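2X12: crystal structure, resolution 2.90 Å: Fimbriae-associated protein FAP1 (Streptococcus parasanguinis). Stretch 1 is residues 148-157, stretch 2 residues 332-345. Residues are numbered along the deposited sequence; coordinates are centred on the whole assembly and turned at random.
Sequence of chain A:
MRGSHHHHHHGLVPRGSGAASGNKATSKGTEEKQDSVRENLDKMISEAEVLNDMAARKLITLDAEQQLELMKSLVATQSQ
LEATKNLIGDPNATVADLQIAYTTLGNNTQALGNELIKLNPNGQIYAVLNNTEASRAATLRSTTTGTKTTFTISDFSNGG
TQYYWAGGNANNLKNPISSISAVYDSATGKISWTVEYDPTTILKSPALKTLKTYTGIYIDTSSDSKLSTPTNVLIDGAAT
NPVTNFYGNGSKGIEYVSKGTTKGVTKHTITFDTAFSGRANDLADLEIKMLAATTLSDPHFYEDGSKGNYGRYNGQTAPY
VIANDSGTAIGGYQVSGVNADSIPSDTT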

# COMPACT_ATOMS: atom_id res chain seq x y z
N LYS A 148 11.66 18.95 -7.12
CA LYS A 148 10.78 17.89 -6.62
C LYS A 148 9.33 18.30 -6.41
O LYS A 148 9.03 19.45 -6.16
CB LYS A 148 11.34 17.37 -5.28
CG LYS A 148 12.88 17.18 -5.28
CD LYS A 148 13.39 16.32 -4.06
CE LYS A 148 14.85 15.79 -4.25
NZ LYS A 148 14.98 14.38 -3.75
N THR A 149 8.42 17.34 -6.49
CA THR A 149 7.03 17.63 -6.25
C THR A 149 6.47 16.58 -5.32
O THR A 149 6.77 15.39 -5.47
CB THR A 149 6.26 17.63 -7.56
OG1 THR A 149 6.87 18.57 -8.47
CG2 THR A 149 4.78 18.00 -7.32
N THR A 150 5.66 16.99 -4.35
CA THR A 150 5.02 16.02 -3.50
C THR A 150 3.60 15.76 -3.96
O THR A 150 2.84 16.67 -4.20
CB THR A 150 5.02 16.45 -2.06
OG1 THR A 150 6.37 16.72 -1.66
CG2 THR A 150 4.38 15.34 -1.18
N PHE A 151 3.26 14.49 -4.11
CA PHE A 151 1.91 14.07 -4.45
C PHE A 151 1.31 13.40 -3.25
O PHE A 151 2.03 12.69 -2.56
CB PHE A 151 1.92 13.03 -5.58
CG PHE A 151 2.47 13.55 -6.89
CD1 PHE A 151 3.47 12.87 -7.56
CD2 PHE A 151 1.98 14.73 -7.43
CE1 PHE A 151 3.97 13.35 -8.73
CE2 PHE A 151 2.47 15.23 -8.61
CZ PHE A 151 3.48 14.55 -9.25
N THR A 152 0.01 13.62 -3.04
CA THR A 152 -0.74 12.89 -2.04
C THR A 152 -1.95 12.22 -2.71
O THR A 152 -2.22 12.47 -3.86
CB THR A 152 -1.20 13.78 -0.81
OG1 THR A 152 -2.26 14.66 -1.20
CG2 THR A 152 -0.08 14.60 -0.18
N ILE A 153 -2.67 11.38 -1.98
CA ILE A 153 -3.82 10.65 -2.49
C ILE A 153 -4.66 11.60 -3.26
O ILE A 153 -5.14 11.28 -4.34
CB ILE A 153 -4.75 10.07 -1.37
CG1 ILE A 153 -3.97 9.37 -0.22
CG2 ILE A 153 -5.84 9.18 -1.94
CD1 ILE A 153 -3.69 10.49 1.13
N SER A 154 -4.85 12.81 -2.74
CA SER A 154 -5.75 13.72 -3.40
C SER A 154 -5.25 14.15 -4.80
O SER A 154 -5.97 14.80 -5.57
CB SER A 154 -6.03 14.93 -2.51
OG SER A 154 -4.89 15.75 -2.42
N ASP A 155 -4.01 13.80 -5.11
CA ASP A 155 -3.47 14.04 -6.44
C ASP A 155 -3.70 12.85 -7.39
O ASP A 155 -3.36 12.92 -8.59
CB ASP A 155 -1.97 14.39 -6.38
CG ASP A 155 -1.68 15.71 -5.65
OD1 ASP A 155 -2.11 16.79 -6.10
OD2 ASP A 155 -0.97 15.65 -4.62
N PHE A 156 -4.31 11.78 -6.87
CA PHE A 156 -4.69 10.66 -7.68
C PHE A 156 -6.18 10.43 -7.77
O PHE A 156 -6.58 9.55 -8.48
CB PHE A 156 -4.09 9.42 -7.11
CG PHE A 156 -2.65 9.56 -6.69
CD1 PHE A 156 -1.70 10.07 -7.53
CD2 PHE A 156 -2.21 9.06 -5.48
CE1 PHE A 156 -0.32 10.12 -7.14
CE2 PHE A 156 -0.83 9.09 -5.10
CZ PHE A 156 0.09 9.63 -5.91
N SER A 157 -6.99 11.19 -7.05
CA SER A 157 -8.46 11.16 -7.16
C SER A 157 -9.05 10.52 -8.42
O SER A 157 -9.93 9.61 -8.35
CB SER A 157 -9.03 12.59 -7.18
OG SER A 157 -8.08 13.55 -6.75
N GLY A 332 -5.18 0.12 1.22
CA GLY A 332 -4.21 0.61 0.27
C GLY A 332 -4.81 1.30 -0.90
O GLY A 332 -5.99 1.68 -0.88
N TYR A 333 -4.02 1.48 -1.94
CA TYR A 333 -4.45 2.31 -3.01
C TYR A 333 -3.87 1.81 -4.28
O TYR A 333 -2.79 1.24 -4.27
CB TYR A 333 -3.93 3.69 -2.75
CG TYR A 333 -4.65 4.76 -3.50
CD1 TYR A 333 -4.24 5.17 -4.73
CD2 TYR A 333 -5.76 5.37 -2.96
CE1 TYR A 333 -4.90 6.19 -5.39
CE2 TYR A 333 -6.43 6.35 -3.62
CZ TYR A 333 -6.01 6.78 -4.83
OH TYR A 333 -6.72 7.79 -5.48
N GLN A 334 -4.59 2.01 -5.37
CA GLN A 334 -4.08 1.69 -6.70
C GLN A 334 -3.95 3.02 -7.42
O GLN A 334 -4.91 3.78 -7.50
CB GLN A 334 -5.09 0.84 -7.43
CG GLN A 334 -4.90 0.76 -8.92
CD GLN A 334 -4.47 -0.61 -9.38
OE1 GLN A 334 -5.10 -1.60 -9.13
NE2 GLN A 334 -3.40 -0.67 -10.02
N VAL A 335 -2.78 3.35 -7.93
CA VAL A 335 -2.66 4.58 -8.67
C VAL A 335 -2.87 4.30 -10.13
O VAL A 335 -2.40 3.29 -10.63
CB VAL A 335 -1.29 5.17 -8.49
CG1 VAL A 335 -1.16 6.42 -9.37
CG2 VAL A 335 -1.05 5.48 -7.05
N SER A 336 -3.56 5.17 -10.82
CA SER A 336 -3.75 4.95 -12.24
C SER A 336 -3.79 6.29 -12.91
O SER A 336 -4.78 6.66 -13.55
CB SER A 336 -4.99 4.12 -12.54
OG SER A 336 -4.92 3.63 -13.87
N GLY A 337 -2.66 6.97 -12.77
CA GLY A 337 -2.44 8.29 -13.31
C GLY A 337 -2.52 9.35 -12.23
O GLY A 337 -3.42 9.35 -11.37
N VAL A 338 -1.55 10.26 -12.28
CA VAL A 338 -1.53 11.44 -11.49
C VAL A 338 -2.49 12.38 -12.15
O VAL A 338 -2.43 12.54 -13.33
CB VAL A 338 -0.14 12.04 -11.50
CG1 VAL A 338 -0.17 13.46 -11.01
CG2 VAL A 338 0.76 11.19 -10.65
N ASN A 339 -3.37 12.99 -11.36
CA ASN A 339 -4.46 13.81 -11.87
C ASN A 339 -3.89 14.81 -12.85
O ASN A 339 -2.86 15.42 -12.59
CB ASN A 339 -5.18 14.53 -10.72
CG ASN A 339 -6.07 13.61 -9.89
OD1 ASN A 339 -6.22 12.41 -10.17
ND2 ASN A 339 -6.69 14.18 -8.88
N ALA A 340 -4.57 14.96 -13.97
CA ALA A 340 -4.07 15.84 -15.05
C ALA A 340 -3.48 17.19 -14.57
O ALA A 340 -2.52 17.69 -15.13
CB ALA A 340 -5.22 16.11 -16.08
N ASP A 341 -4.04 17.77 -13.52
CA ASP A 341 -3.67 19.13 -13.14
C ASP A 341 -2.82 19.20 -11.88
O ASP A 341 -2.64 20.27 -11.31
CB ASP A 341 -4.93 19.98 -13.00
CG ASP A 341 -5.97 19.35 -12.06
OD1 ASP A 341 -6.12 18.08 -12.02
OD2 ASP A 341 -6.62 20.16 -11.37
N SER A 342 -2.33 18.06 -11.42
CA SER A 342 -1.32 18.06 -10.40
C SER A 342 0.03 17.72 -11.03
O SER A 342 1.04 17.77 -10.35
CB SER A 342 -1.62 17.03 -9.32
OG SER A 342 -2.97 17.05 -8.87
N ILE A 343 0.05 17.36 -12.31
CA ILE A 343 1.30 17.12 -13.03
C ILE A 343 2.09 18.42 -13.15
O ILE A 343 1.52 19.45 -13.48
CB ILE A 343 1.03 16.58 -14.43
CG1 ILE A 343 0.58 15.12 -14.32
CG2 ILE A 343 2.25 16.74 -15.34
CD1 ILE A 343 0.39 14.35 -15.65
N PRO A 344 3.40 18.36 -12.89
CA PRO A 344 4.24 19.53 -12.87
C PRO A 344 4.89 19.95 -14.18
O PRO A 344 4.95 19.22 -15.16
CB PRO A 344 5.32 19.17 -11.86
CG PRO A 344 5.45 17.74 -11.95
CD PRO A 344 4.09 17.20 -12.28
N SER A 345 5.47 21.14 -14.08
CA SER A 345 5.91 21.97 -15.18
C SER A 345 6.80 21.32 -16.29
O SER A 345 6.64 21.69 -17.46
CB SER A 345 6.57 23.22 -14.58
OG SER A 345 6.66 24.30 -15.51

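The most unusual feature of this contact is that two strand-bearing segments, far apart in sequence, are joined by hydrogen bonds between residues beyond their strands. Asp 155 and Asn 339 do most of this work.

Asp 155 binds stretch 2 at two points. Its backbone O accepts a nearly straight hydrogen bond from Asn 339 N, at 2.8 Å and 169°. Its side chain accepts another, from Ser 342 OG to Asp 155 OD1 at 2.9 Å. The second carboxylate oxygen turns back on its own stretch, where Thr 152 N donates to Asp 155 OD2 at 2.8 Å. One carboxylate thus braces the local turn and also holds the partner loop.

Asn 339 points toward stretch 1. Its ND2 donates to Ser 157 OG at 2.6 Å, a short bond with an angle of 145°. Its OD1 lies 3.1 Å from Phe 156 C but makes no hydrogen bond to stretch 1; its partner is elsewhere in the structure. Within stretch 2, Ser 342 N donates to Asn 339 O at 2.9 Å, which links the two residues that bind Asp 155.

Apolar packing lies beside these bonds. Phe 156 has the largest covered area. Val 335 CG2 sits over one face of its ring, 4.2 Å from the centroid. Val 338 CG2 meets the ring edge, 3.8 Å from Phe 156 CE1. The Phe 156 and Tyr 333 rings are oblique, with planes at 45°. Tyr 333 also packs on Ile 153, with Tyr 333 CE2 3.3 Å from Ile 153 CG2, a tight approach for two carbons.

Val 338 also serves Phe 151. Val 338 CG1 sits over one face of that ring, 4.0 Å from Phe 151 CE2. Pro 344 CD lies at the edge, 4.1 Å from Phe 151 CZ.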